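Local coordinates for protein lipase (Rhizopus chinensis, PDB 6A0W) that hydrolyses ester bonds of lipids as a class 3 lipase of the alpha/beta-hydrolase type, probably through a serine nucleophile, at residues T88-F93 / L140-Q145; N111-A116 / G170-G175; A178-M183 / P205-N210. All coordinates share one frame; numbering follows the deposited sequence.

Contact 1 (T88-F93 / L140-Q145); sequences TDTNGF and LSSYNQ
Two hydroxyls make the bridge between residues 88-93 and 140-145: T88 OG1 and S142 OG lie 2.8 Å apart in a hydrogen bond in which either may be the donor. T88 OG1 also bonds T90 OG1 at 2.7 Å, so a single oxygen ties the turn to the helix and to the start of its own strand. Chi1 of 54° sets T88 OG1 between its backbone N and carbonyl carbon, facing the helix. S142 OG, beside its own backbone N, has a second bond, to the carbonyl oxygen of G138 one turn back, which holds the hydroxyl close to the helix surface. Serine suits this place, for a short side chain lets helix and turn come near one another while leaving a polar end.

Van der Waals contacts between carbon and oxygen surround the bond. T88 CG2 approaches S142 OG at 3.2 Å, while T90 OG1 rests 3.5 Å from S142 CB. Side chains of T90 and S142 also both touch Q177 of helix 173-188, so a second helix meets the same spot.

A separate polar group stiffens the turn. N91 ND2 donates to D89 OD1 at 2.9 Å with a nearly straight N-H (164°), reaching it from well above the carboxylate plane. D89, whose backbone is left-handed, faces S85 together with T90. This is a G1 beta bulge, at the end of the hairpin formed by strands 78-85 and 90-97, on which helix 137-160 packs.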
ATOM      1  N   THR A  88       6.372   6.418 -15.274  1.00 35.38           N
ATOM      2  CA  THR A  88       6.174   6.841 -13.861  1.00 37.25           C
ATOM      3  C   THR A  88       7.091   6.070 -12.916  1.00 33.09           C
ATOM      4  O   THR A  88       6.960   6.132 -11.678  1.00 37.10           O
ATOM      5  CB  THR A  88       4.708   6.597 -13.391  1.00 39.85           C
ATOM      6  OG1 THR A  88       4.342   5.227 -13.610  1.00 34.51           O
ATOM      7  CG2 THR A  88       3.733   7.532 -14.108  1.00 35.08           C
ATOM      8  N   ASP A  89       8.052   5.353 -13.489  1.00 31.81           N
ATOM      9  CA  ASP A  89       8.911   4.466 -12.692  1.00 33.37           C
ATOM     10  C   ASP A  89       8.095   3.578 -11.737  1.00 36.34           C
ATOM     11  O   ASP A  89       8.433   3.416 -10.554  1.00 30.42           O
ATOM     12  CB  ASP A  89       9.967   5.262 -11.922  1.00 38.13           C
ATOM     13  CG  ASP A  89      11.170   4.400 -11.496  1.00 38.92           C
ATOM     14  OD1 ASP A  89      11.415   3.324 -12.100  1.00 33.23           O
ATOM     15  OD2 ASP A  89      11.823   4.763 -10.481  1.00 42.36           O
ATOM     16  N   THR A  90       7.105   2.897 -12.317  1.00 33.07           N
ATOM     17  CA  THR A  90       6.312   1.915 -11.603  1.00 27.67           C
ATOM     18  C   THR A  90       6.909   0.552 -11.868  1.00 32.62           C
ATOM     19  O   THR A  90       7.157   0.183 -13.000  1.00 34.59           O
ATOM     20  CB  THR A  90       4.836   1.988 -12.031  1.00 32.68           C
ATOM     21  OG1 THR A  90       4.321   3.302 -11.766  1.00 30.32           O
ATOM     22  CG2 THR A  90       4.008   0.946 -11.304  1.00 35.35           C
ATOM     23  N   ASN A  91       7.195  -0.169 -10.800  1.00 29.74           N
ATOM     24  CA  ASN A  91       7.907  -1.422 -10.869  1.00 29.95           C
ATOM     25  C   ASN A  91       7.157  -2.427 -10.002  1.00 34.17           C
ATOM     26  O   ASN A  91       6.445  -2.050  -9.087  1.00 32.37           O
ATOM     27  CB  ASN A  91       9.330  -1.253 -10.327  1.00 34.00           C
ATOM     28  CG  ASN A  91      10.173  -0.260 -11.133  1.00 35.28           C
ATOM     29  OD1 ASN A  91      10.943  -0.699 -11.969  1.00 38.52           O
ATOM     30  ND2 ASN A  91      10.087   1.051 -10.835  1.00 29.59           N
ATOM     31  N   GLY A  92       7.362  -3.714 -10.248  1.00 31.74           N
ATOM     32  CA  GLY A  92       6.749  -4.727  -9.432  1.00 29.75           C
ATOM     33  C   GLY A  92       7.201  -6.108  -9.802  1.00 31.12           C
ATOM     34  O   GLY A  92       8.034  -6.311 -10.701  1.00 32.34           O
ATOM     35  N   PHE A  93       6.665  -7.053  -9.062  1.00 27.58           N
ATOM     36  CA  PHE A  93       7.004  -8.430  -9.233  1.00 28.19           C
ATOM     37  C   PHE A  93       5.890  -9.346  -8.764  1.00 29.37           C
ATOM     38  O   PHE A  93       5.025  -8.941  -7.997  1.00 27.69           O
ATOM     39  CB  PHE A  93       8.318  -8.764  -8.518  1.00 25.14           C
ATOM     40  CG  PHE A  93       8.281  -8.631  -7.017  1.00 29.33           C
ATOM     41  CD1 PHE A  93       7.871  -9.698  -6.227  1.00 30.41           C
ATOM     42  CD2 PHE A  93       8.912  -7.568  -6.393  1.00 30.46           C
ATOM     43  CE1 PHE A  93       7.892  -9.596  -4.844  1.00 32.49           C
ATOM     44  CE2 PHE A  93       8.972  -7.471  -5.006  1.00 30.34           C
ATOM     45  CZ  PHE A  93       8.481  -8.504  -4.228  1.00 30.00           C
ATOM     46  N   LEU A 140      -3.950   5.561 -12.065  1.00 29.86           N
ATOM     47  CA  LEU A 140      -4.658   4.693 -12.993  1.00 29.67           C
ATOM     48  C   LEU A 140      -3.927   4.511 -14.330  1.00 29.95           C
ATOM     49  O   LEU A 140      -3.895   3.399 -14.861  1.00 35.22           O
ATOM     50  CB  LEU A 140      -6.084   5.218 -13.243  1.00 35.56           C
ATOM     51  CG  LEU A 140      -6.994   4.305 -14.073  1.00 40.67           C
ATOM     52  CD1 LEU A 140      -7.312   3.038 -13.336  1.00 40.44           C
ATOM     53  CD2 LEU A 140      -8.298   5.008 -14.443  1.00 49.66           C
ATOM     54  N   SER A 141      -3.292   5.560 -14.856  1.00 35.08           N
ATOM     55  CA  SER A 141      -2.430   5.376 -16.056  1.00 39.72           C
ATOM     56  C   SER A 141      -1.285   4.419 -15.823  1.00 33.60           C
ATOM     57  O   SER A 141      -1.040   3.529 -16.636  1.00 34.76           O
ATOM     58  CB  SER A 141      -1.823   6.693 -16.551  1.00 41.60           C
ATOM     59  OG  SER A 141      -2.072   7.722 -15.627  1.00 64.66           O
ATOM     60  N   SER A 142      -0.652   4.528 -14.659  1.00 32.18           N
ATOM     61  CA  SER A 142       0.427   3.605 -14.334  1.00 32.31           C
ATOM     62  C   SER A 142      -0.092   2.178 -14.246  1.00 34.91           C
ATOM     63  O   SER A 142       0.513   1.241 -14.799  1.00 34.25           O
ATOM     64  CB  SER A 142       1.151   4.012 -13.035  1.00 34.04           C
ATOM     65  OG  SER A 142       1.577   5.350 -13.066  1.00 32.01           O
ATOM     66  N   TYR A 143      -1.256   2.023 -13.614  1.00 32.53           N
ATOM     67  CA  TYR A 143      -1.841   0.712 -13.501  1.00 32.70           C
ATOM     68  C   TYR A 143      -2.073   0.128 -14.893  1.00 33.21           C
ATOM     69  O   TYR A 143      -1.795  -1.063 -15.132  1.00 33.83           O
ATOM     70  CB  TYR A 143      -3.158   0.717 -12.675  1.00 30.46           C
ATOM     71  CG  TYR A 143      -3.711  -0.682 -12.514  1.00 29.28           C
ATOM     72  CD1 TYR A 143      -3.004  -1.622 -11.790  1.00 30.89           C
ATOM     73  CD2 TYR A 143      -4.803  -1.106 -13.251  1.00 30.71           C
ATOM     74  CE1 TYR A 143      -3.367  -2.940 -11.755  1.00 32.03           C
ATOM     75  CE2 TYR A 143      -5.206  -2.434 -13.222  1.00 32.54           C
ATOM     76  CZ  TYR A 143      -4.480  -3.345 -12.475  1.00 35.42           C
ATOM     77  OH  TYR A 143      -4.794  -4.688 -12.454  1.00 31.36           O
ATOM     78  N   ASN A 144      -2.667   0.924 -15.776  1.00 35.11           N
ATOM     79  CA  ASN A 144      -3.014   0.404 -17.111  1.00 38.44           C
ATOM     80  C   ASN A 144      -1.782   0.016 -17.949  1.00 37.33           C
ATOM     81  O   ASN A 144      -1.877  -0.877 -18.790  1.00 42.80           O
ATOM     82  CB  ASN A 144      -3.922   1.393 -17.851  1.00 35.32           C
ATOM     83  CG  ASN A 144      -5.366   1.317 -17.373  1.00 30.58           C
ATOM     84  OD1 ASN A 144      -5.875   0.257 -17.189  1.00 36.44           O
ATOM     85  ND2 ASN A 144      -5.992   2.450 -17.117  1.00 37.33           N
ATOM     86  N   GLN A 145      -0.604   0.533 -17.605  1.00 37.27           N
ATOM     87  CA  GLN A 145       0.653   0.019 -18.172  1.00 37.98           C
ATOM     88  C   GLN A 145       1.060  -1.319 -17.592  1.00 45.05           C
ATOM     89  O   GLN A 145       1.389  -2.252 -18.329  1.00 49.72           O
ATOM     90  CB  GLN A 145       1.813   0.997 -17.973  1.00 38.91           C
ATOM     91  CG  GLN A 145       1.637   2.358 -18.629  1.00 42.40           C
ATOM     92  CD  GLN A 145       1.538   2.213 -20.153  1.00 63.57           C
ATOM     93  OE1 GLN A 145       2.376   1.545 -20.784  1.00 52.17           O
ATOM     94  NE2 GLN A 145       0.400   2.626 -20.702  1.00 52.52           N
TER

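Contact 2 (N111-A116 / G170-G175); sequences NSFRSA and GHSLGG
F113 meets H171 and S172 at what fits a nucleophile elbow, the GxSxG turn of alpha/beta-hydrolases, where strand 165-171 bends sharply into helix 173-188. S172 would be the nucleophile, with H284 and D231 probably completing a catalytic triad. Its backbone is strained, with phi positive at 61° and psi at -141°, which thrusts the side chain out of the turn. Glycines permit so tight a bend: the carbonyl oxygen of G174 fills the space where a beta carbon of G170 would stand.

The phenyl ring reaches this serine edge-on: S172 OG lies at the ring edge, near its plane, 3.6 Å from F113 CE1. That hydroxyl is hydrogen-bonded to H284 NE2, and the ring of F113 meets H284 edge-to-face, so an apolar wall lies beside the polar pair. Against H171 the phenyl is set obliquely, centroids 5.5 Å apart and planes at 76°. F113 CE1 and CZ both sit 3.8 Å from H171 CE1, the carbon between the two imidazole nitrogens. Those nitrogens are engaged on either side of it, ND1 with Y55 OH and NE2 with H284 O, which fixes the rotation of the imidazole and leaves its CE1 corner beside the phenyl, with F113 CZ in the imidazole plane.

F113 opens helix 113-118, probably the counterpart of the lid helix of related fungal lipases, and its position is consistent with a lid lying over the active site. The contact therefore joins this short helix, which follows strand 102-108, to the turn between strand 165-171 and helix 173-188.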
ATOM      1  N   ASN A 111      10.920   6.227  -6.132  1.00 31.61           N
ATOM      2  CA  ASN A 111      11.602   6.377  -4.848  1.00 29.54           C
ATOM      3  C   ASN A 111      11.974   7.833  -4.629  1.00 32.29           C
ATOM      4  O   ASN A 111      12.609   8.146  -3.639  1.00 37.55           O
ATOM      5  CB  ASN A 111      12.866   5.504  -4.750  1.00 38.54           C
ATOM      6  CG  ASN A 111      13.790   5.591  -5.977  1.00 45.62           C
ATOM      7  OD1 ASN A 111      13.357   5.895  -7.117  1.00 32.88           O
ATOM      8  ND2 ASN A 111      15.030   5.105  -5.787  1.00 36.34           N
ATOM      9  N   SER A 112      11.577   8.720  -5.545  1.00 29.88           N
ATOM     10  CA  SER A 112      11.734  10.146  -5.302  1.00 35.20           C
ATOM     11  C   SER A 112      10.544  10.734  -4.524  1.00 35.29           C
ATOM     12  O   SER A 112       9.766  11.503  -5.060  1.00 31.69           O
ATOM     13  CB  SER A 112      11.976  10.904  -6.597  1.00 32.95           C
ATOM     14  OG  SER A 112      12.454  12.218  -6.312  1.00 31.03           O
ATOM     15  N   PHE A 113      10.444  10.401  -3.237  1.00 32.43           N
ATOM     16  CA  PHE A 113       9.198  10.560  -2.501  1.00 31.53           C
ATOM     17  C   PHE A 113       8.802  12.015  -2.340  1.00 32.11           C
ATOM     18  O   PHE A 113       7.647  12.405  -2.541  1.00 30.66           O
ATOM     19  CB  PHE A 113       9.313   9.906  -1.104  1.00 32.12           C
ATOM     20  CG  PHE A 113       9.564   8.440  -1.157  1.00 29.66           C
ATOM     21  CD1 PHE A 113       8.582   7.590  -1.626  1.00 28.22           C
ATOM     22  CD2 PHE A 113      10.785   7.914  -0.792  1.00 34.87           C
ATOM     23  CE1 PHE A 113       8.783   6.235  -1.687  1.00 29.88           C
ATOM     24  CE2 PHE A 113      11.028   6.558  -0.892  1.00 40.66           C
ATOM     25  CZ  PHE A 113      10.017   5.702  -1.327  1.00 35.83           C
ATOM     26  N   ARG A 114       9.768  12.843  -1.971  1.00 38.86           N
ATOM     27  CA  ARG A 114       9.436  14.215  -1.650  1.00 35.62           C
ATOM     28  C   ARG A 114       8.960  14.964  -2.878  1.00 36.78           C
ATOM     29  O   ARG A 114       7.926  15.651  -2.851  1.00 35.78           O
ATOM     30  CB  ARG A 114      10.621  14.927  -1.009  1.00 39.51           C
ATOM     31  CG  ARG A 114      10.220  16.309  -0.546  1.00 42.35           C
ATOM     32  CD  ARG A 114      11.370  16.985   0.175  1.00 48.06           C
ATOM     33  NE  ARG A 114      10.974  18.318   0.620  1.00 53.40           N
ATOM     34  CZ  ARG A 114      10.990  18.717   1.889  1.00 49.72           C
ATOM     35  NH1 ARG A 114      11.469  17.918   2.845  1.00 48.41           N
ATOM     36  NH2 ARG A 114      10.659  19.968   2.167  1.00 55.43           N
ATOM     37  N   SER A 115       9.687  14.876  -3.979  1.00 35.27           N
ATOM     38  CA  SER A 115       9.133  15.493  -5.194  1.00 29.69           C
ATOM     39  C   SER A 115       7.802  14.860  -5.593  1.00 29.21           C
ATOM     40  O   SER A 115       6.921  15.528  -6.111  1.00 35.93           O
ATOM     41  CB  SER A 115      10.140  15.407  -6.369  1.00 33.37           C
ATOM     42  OG  SER A 115      10.374  14.067  -6.791  1.00 35.64           O
ATOM     43  N   ALA A 116       7.672  13.548  -5.521  1.00 30.45           N
ATOM     44  CA  ALA A 116       6.413  12.912  -5.928  1.00 30.21           C
ATOM     45  C   ALA A 116       5.207  13.498  -5.165  1.00 34.95           C
ATOM     46  O   ALA A 116       4.163  13.749  -5.740  1.00 35.27           O
ATOM     47  CB  ALA A 116       6.479  11.423  -5.698  1.00 29.74           C
ATOM     48  N   GLY A 170       2.068  -3.123  -1.318  1.00 27.38           N
ATOM     49  CA  GLY A 170       2.920  -2.035  -1.746  1.00 27.63           C
ATOM     50  C   GLY A 170       3.059  -0.950  -0.704  1.00 25.05           C
ATOM     51  O   GLY A 170       2.154  -0.765   0.123  1.00 26.31           O
ATOM     52  N   HIS A 171       4.170  -0.218  -0.812  1.00 27.11           N
ATOM     53  CA  HIS A 171       4.455   1.004  -0.047  1.00 26.82           C
ATOM     54  C   HIS A 171       4.132   2.189  -0.921  1.00 27.38           C
ATOM     55  O   HIS A 171       4.313   2.130  -2.145  1.00 29.35           O
ATOM     56  CB  HIS A 171       5.936   0.993   0.380  1.00 28.14           C
ATOM     57  CG  HIS A 171       6.417   2.271   0.991  1.00 29.97           C
ATOM     58  ND1 HIS A 171       7.375   3.057   0.390  1.00 26.86           N
ATOM     59  CD2 HIS A 171       6.159   2.844   2.192  1.00 27.04           C
ATOM     60  CE1 HIS A 171       7.650   4.082   1.180  1.00 32.61           C
ATOM     61  NE2 HIS A 171       6.864   4.020   2.242  1.00 25.13           N
ATOM     62  N   SER A 172       3.628   3.264  -0.329  1.00 28.94           N
ATOM     63  CA  SER A 172       3.631   4.540  -1.025  1.00 27.99           C
ATOM     64  C   SER A 172       2.804   4.427  -2.318  1.00 30.21           C
ATOM     65  O   SER A 172       1.730   3.824  -2.302  1.00 27.80           O
ATOM     66  CB  SER A 172       5.070   4.983  -1.325  1.00 28.35           C
ATOM     67  OG  SER A 172       5.151   6.350  -1.744  1.00 26.76           O
ATOM     68  N   LEU A 173       3.245   5.044  -3.414  1.00 32.56           N
ATOM     69  CA  LEU A 173       2.483   4.965  -4.684  1.00 28.17           C
ATOM     70  C   LEU A 173       2.305   3.519  -5.087  1.00 27.07           C
ATOM     71  O   LEU A 173       1.351   3.161  -5.764  1.00 29.46           O
ATOM     72  CB  LEU A 173       3.140   5.792  -5.799  1.00 27.40           C
ATOM     73  CG  LEU A 173       2.683   7.234  -5.889  1.00 30.73           C
ATOM     74  CD1 LEU A 173       2.931   8.014  -4.598  1.00 31.88           C
ATOM     75  CD2 LEU A 173       3.354   7.895  -7.093  1.00 32.19           C
ATOM     76  N   GLY A 174       3.178   2.654  -4.608  1.00 24.43           N
ATOM     77  CA  GLY A 174       3.015   1.231  -4.853  1.00 27.07           C
ATOM     78  C   GLY A 174       1.776   0.655  -4.191  1.00 31.97           C
ATOM     79  O   GLY A 174       1.220  -0.368  -4.640  1.00 21.97           O
ATOM     80  N   GLY A 175       1.384   1.285  -3.087  1.00 25.92           N
ATOM     81  CA  GLY A 175       0.170   0.883  -2.374  1.00 29.33           C
ATOM     82  C   GLY A 175      -1.060   1.224  -3.204  1.00 29.17           C
ATOM     83  O   GLY A 175      -1.980   0.429  -3.263  1.00 30.02           O
TER

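Contact 3 (A178-M183 / P205-N210); sequences ALLAGM and PRVGNN
V207 is the loop residue that reaches L179 and L180 on helix 173-188, and its side chain divides between them. Its CB already touches the first leucine, 4.0 Å from L179 CD2. From there the branches part. CG2, beside the backbone N, meets the same L179 CD2 at 4.0 Å. CG1, placed opposite the backbone N by chi1 of 173°, turns to L180 CD2 at 4.2 Å. A beta-branched residue suits this place because two methyls on one short stem can touch two consecutive helix positions at once.

The leucines offer only their ends. The side chain of L179 runs past that of V207 in the opposite direction, so they lie alongside rather than end to end. L180 starts off to one side of the loop, but its CD2 end swings nearer.

Around this apolar patch the loop is held by polar bonds. The side chain of R206 leaves the backbone away from the helix, and its NE forms a salt bridge with E267; V207 has a backbone bond with H136. N209 OD1 caps helix 210-218 at the N of F212, whose side chain touches both L179 and V207.

With methyl groups at ordinary van der Waals distances and no hydrogen bond across the contact, the hold depends on shape and on the exclusion of water; the polar bonds of the loop lie outside the contact, at R206, N209 and the backbone of V207.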
ATOM      1  N   ALA A 178      -1.305  -1.490  -5.618  1.00 29.81           N
ATOM      2  CA  ALA A 178      -1.786  -2.684  -4.926  1.00 25.84           C
ATOM      3  C   ALA A 178      -3.318  -2.723  -4.865  1.00 25.49           C
ATOM      4  O   ALA A 178      -3.923  -3.756  -5.148  1.00 27.12           O
ATOM      5  CB  ALA A 178      -1.196  -2.766  -3.508  1.00 30.50           C
ATOM      6  N   LEU A 179      -3.921  -1.604  -4.473  1.00 23.24           N
ATOM      7  CA  LEU A 179      -5.359  -1.533  -4.286  1.00 27.05           C
ATOM      8  C   LEU A 179      -6.057  -1.678  -5.664  1.00 27.42           C
ATOM      9  O   LEU A 179      -6.978  -2.470  -5.826  1.00 27.28           O
ATOM     10  CB  LEU A 179      -5.714  -0.167  -3.714  1.00 22.09           C
ATOM     11  CG  LEU A 179      -7.200   0.102  -3.574  1.00 26.67           C
ATOM     12  CD1 LEU A 179      -7.832  -0.971  -2.699  1.00 30.26           C
ATOM     13  CD2 LEU A 179      -7.437   1.482  -2.973  1.00 27.50           C
ATOM     14  N   LEU A 180      -5.497  -1.020  -6.674  1.00 27.75           N
ATOM     15  CA  LEU A 180      -6.066  -1.107  -8.036  1.00 28.72           C
ATOM     16  C   LEU A 180      -5.921  -2.509  -8.603  1.00 27.47           C
ATOM     17  O   LEU A 180      -6.908  -3.097  -9.080  1.00 29.69           O
ATOM     18  CB  LEU A 180      -5.440  -0.051  -8.949  1.00 26.64           C
ATOM     19  CG  LEU A 180      -5.756   1.421  -8.626  1.00 28.36           C
ATOM     20  CD1 LEU A 180      -4.923   2.391  -9.476  1.00 33.29           C
ATOM     21  CD2 LEU A 180      -7.229   1.724  -8.805  1.00 29.78           C
ATOM     22  N   ALA A 181      -4.802  -3.146  -8.295  1.00 24.14           N
ATOM     23  CA  ALA A 181      -4.633  -4.515  -8.703  1.00 28.88           C
ATOM     24  C   ALA A 181      -5.635  -5.411  -7.994  1.00 33.25           C
ATOM     25  O   ALA A 181      -6.144  -6.382  -8.579  1.00 30.21           O
ATOM     26  CB  ALA A 181      -3.216  -5.003  -8.427  1.00 30.25           C
ATOM     27  N   GLY A 182      -5.786  -5.203  -6.689  1.00 29.84           N
ATOM     28  CA  GLY A 182      -6.686  -6.066  -5.933  1.00 29.61           C
ATOM     29  C   GLY A 182      -8.124  -5.962  -6.456  1.00 26.32           C
ATOM     30  O   GLY A 182      -8.805  -6.958  -6.581  1.00 26.17           O
ATOM     31  N   MET A 183      -8.584  -4.749  -6.731  1.00 27.21           N
ATOM     32  CA  MET A 183      -9.909  -4.555  -7.327  1.00 30.52           C
ATOM     33  C   MET A 183     -10.079  -5.177  -8.748  1.00 32.86           C
ATOM     34  O   MET A 183     -11.039  -5.939  -8.991  1.00 30.32           O
ATOM     35  CB  MET A 183     -10.241  -3.069  -7.337  1.00 26.49           C
ATOM     36  CG  MET A 183     -10.403  -2.447  -5.956  1.00 28.47           C
ATOM     37  SD  MET A 183     -11.686  -3.260  -4.994  1.00 29.71           S
ATOM     38  CE  MET A 183     -10.690  -4.405  -4.053  1.00 28.73           C
ATOM     39  N   PRO A 205      -1.229   6.533  -0.261  1.00 24.35           N
ATOM     40  CA  PRO A 205      -2.055   7.743  -0.441  1.00 28.87           C
ATOM     41  C   PRO A 205      -3.535   7.414  -0.686  1.00 24.45           C
ATOM     42  O   PRO A 205      -3.911   6.253  -0.903  1.00 28.08           O
ATOM     43  CB  PRO A 205      -1.485   8.373  -1.726  1.00 26.65           C
ATOM     44  CG  PRO A 205      -1.021   7.186  -2.495  1.00 28.77           C
ATOM     45  CD  PRO A 205      -0.431   6.243  -1.469  1.00 29.00           C
ATOM     46  N   ARG A 206      -4.375   8.437  -0.593  1.00 27.99           N
ATOM     47  CA  ARG A 206      -5.743   8.301  -1.075  1.00 27.58           C
ATOM     48  C   ARG A 206      -5.680   8.031  -2.579  1.00 30.84           C
ATOM     49  O   ARG A 206      -4.774   8.527  -3.276  1.00 30.61           O
ATOM     50  CB  ARG A 206      -6.584   9.534  -0.759  1.00 29.33           C
ATOM     51  CG  ARG A 206      -6.813   9.743   0.739  1.00 32.37           C
ATOM     52  CD  ARG A 206      -7.860  10.796   1.037  1.00 29.90           C
ATOM     53  NE  ARG A 206      -7.955  11.028   2.465  1.00 34.10           N
ATOM     54  CZ  ARG A 206      -7.234  11.907   3.151  1.00 35.07           C
ATOM     55  NH1 ARG A 206      -6.393  12.711   2.545  1.00 33.89           N
ATOM     56  NH2 ARG A 206      -7.403  12.040   4.462  1.00 34.86           N
ATOM     57  N   VAL A 207      -6.571   7.147  -3.022  1.00 28.39           N
ATOM     58  CA  VAL A 207      -6.563   6.652  -4.379  1.00 29.07           C
ATOM     59  C   VAL A 207      -7.753   7.083  -5.236  1.00 34.16           C
ATOM     60  O   VAL A 207      -7.580   7.372  -6.429  1.00 31.32           O
ATOM     61  CB  VAL A 207      -6.471   5.130  -4.381  1.00 31.67           C
ATOM     62  CG1 VAL A 207      -6.626   4.595  -5.793  1.00 31.59           C
ATOM     63  CG2 VAL A 207      -5.152   4.697  -3.757  1.00 32.57           C
ATOM     64  N   GLY A 208      -8.951   7.147  -4.650  1.00 33.37           N
ATOM     65  CA  GLY A 208     -10.136   7.545  -5.393  1.00 28.95           C
ATOM     66  C   GLY A 208     -11.133   8.353  -4.597  1.00 30.30           C
ATOM     67  O   GLY A 208     -10.885   8.648  -3.444  1.00 30.43           O
ATOM     68  N   ASN A 209     -12.310   8.596  -5.186  1.00 29.64           N
ATOM     69  CA  ASN A 209     -13.376   9.380  -4.548  1.00 34.36           C
ATOM     70  C   ASN A 209     -14.292   8.565  -3.627  1.00 32.94           C
ATOM     71  O   ASN A 209     -14.087   7.355  -3.420  1.00 30.87           O
ATOM     72  CB  ASN A 209     -14.218  10.145  -5.592  1.00 36.77           C
ATOM     73  CG  ASN A 209     -15.107   9.241  -6.437  1.00 34.62           C
ATOM     74  OD1 ASN A 209     -14.902   8.025  -6.557  1.00 35.01           O
ATOM     75  ND2 ASN A 209     -16.058   9.862  -7.113  1.00 39.38           N
ATOM     76  N   ASN A 210     -15.282   9.237  -3.043  1.00 36.31           N
ATOM     77  CA  ASN A 210     -16.214   8.567  -2.116  1.00 38.21           C
ATOM     78  C   ASN A 210     -16.788   7.290  -2.693  1.00 33.92           C
ATOM     79  O   ASN A 210     -16.641   6.194  -2.120  1.00 32.56           O
ATOM     80  CB  ASN A 210     -17.355   9.485  -1.711  1.00 36.92           C
ATOM     81  CG  ASN A 210     -16.889  10.593  -0.828  1.00 37.04           C
ATOM     82  OD1 ASN A 210     -15.738  10.995  -0.908  1.00 43.10           O
ATOM     83  ND2 ASN A 210     -17.743  11.049   0.067  1.00 40.18           N
TER

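In the fold
All three contacts are buried, but contact 1 lies farthest from the chain centre, about 14 Å centre to centre, and includes the exposed T88. Its hydroxyl bridge suits that margin, whereas contact 3, about 9 Å from the centre, is purely aliphatic. Contact 2 is intermediate in depth and mixes aromatic packing with the polar groups of the presumed active site. Contacts 2 and 3 share helix 173-188, the first at its start and the second farther along, and S172 packs on P205. Contact 1 packs beside that helix: Y143 lies against L180 and A181 of contact 3. D89 of contact 1 and N111 of contact 2 also pack together, so each contact touches the other two.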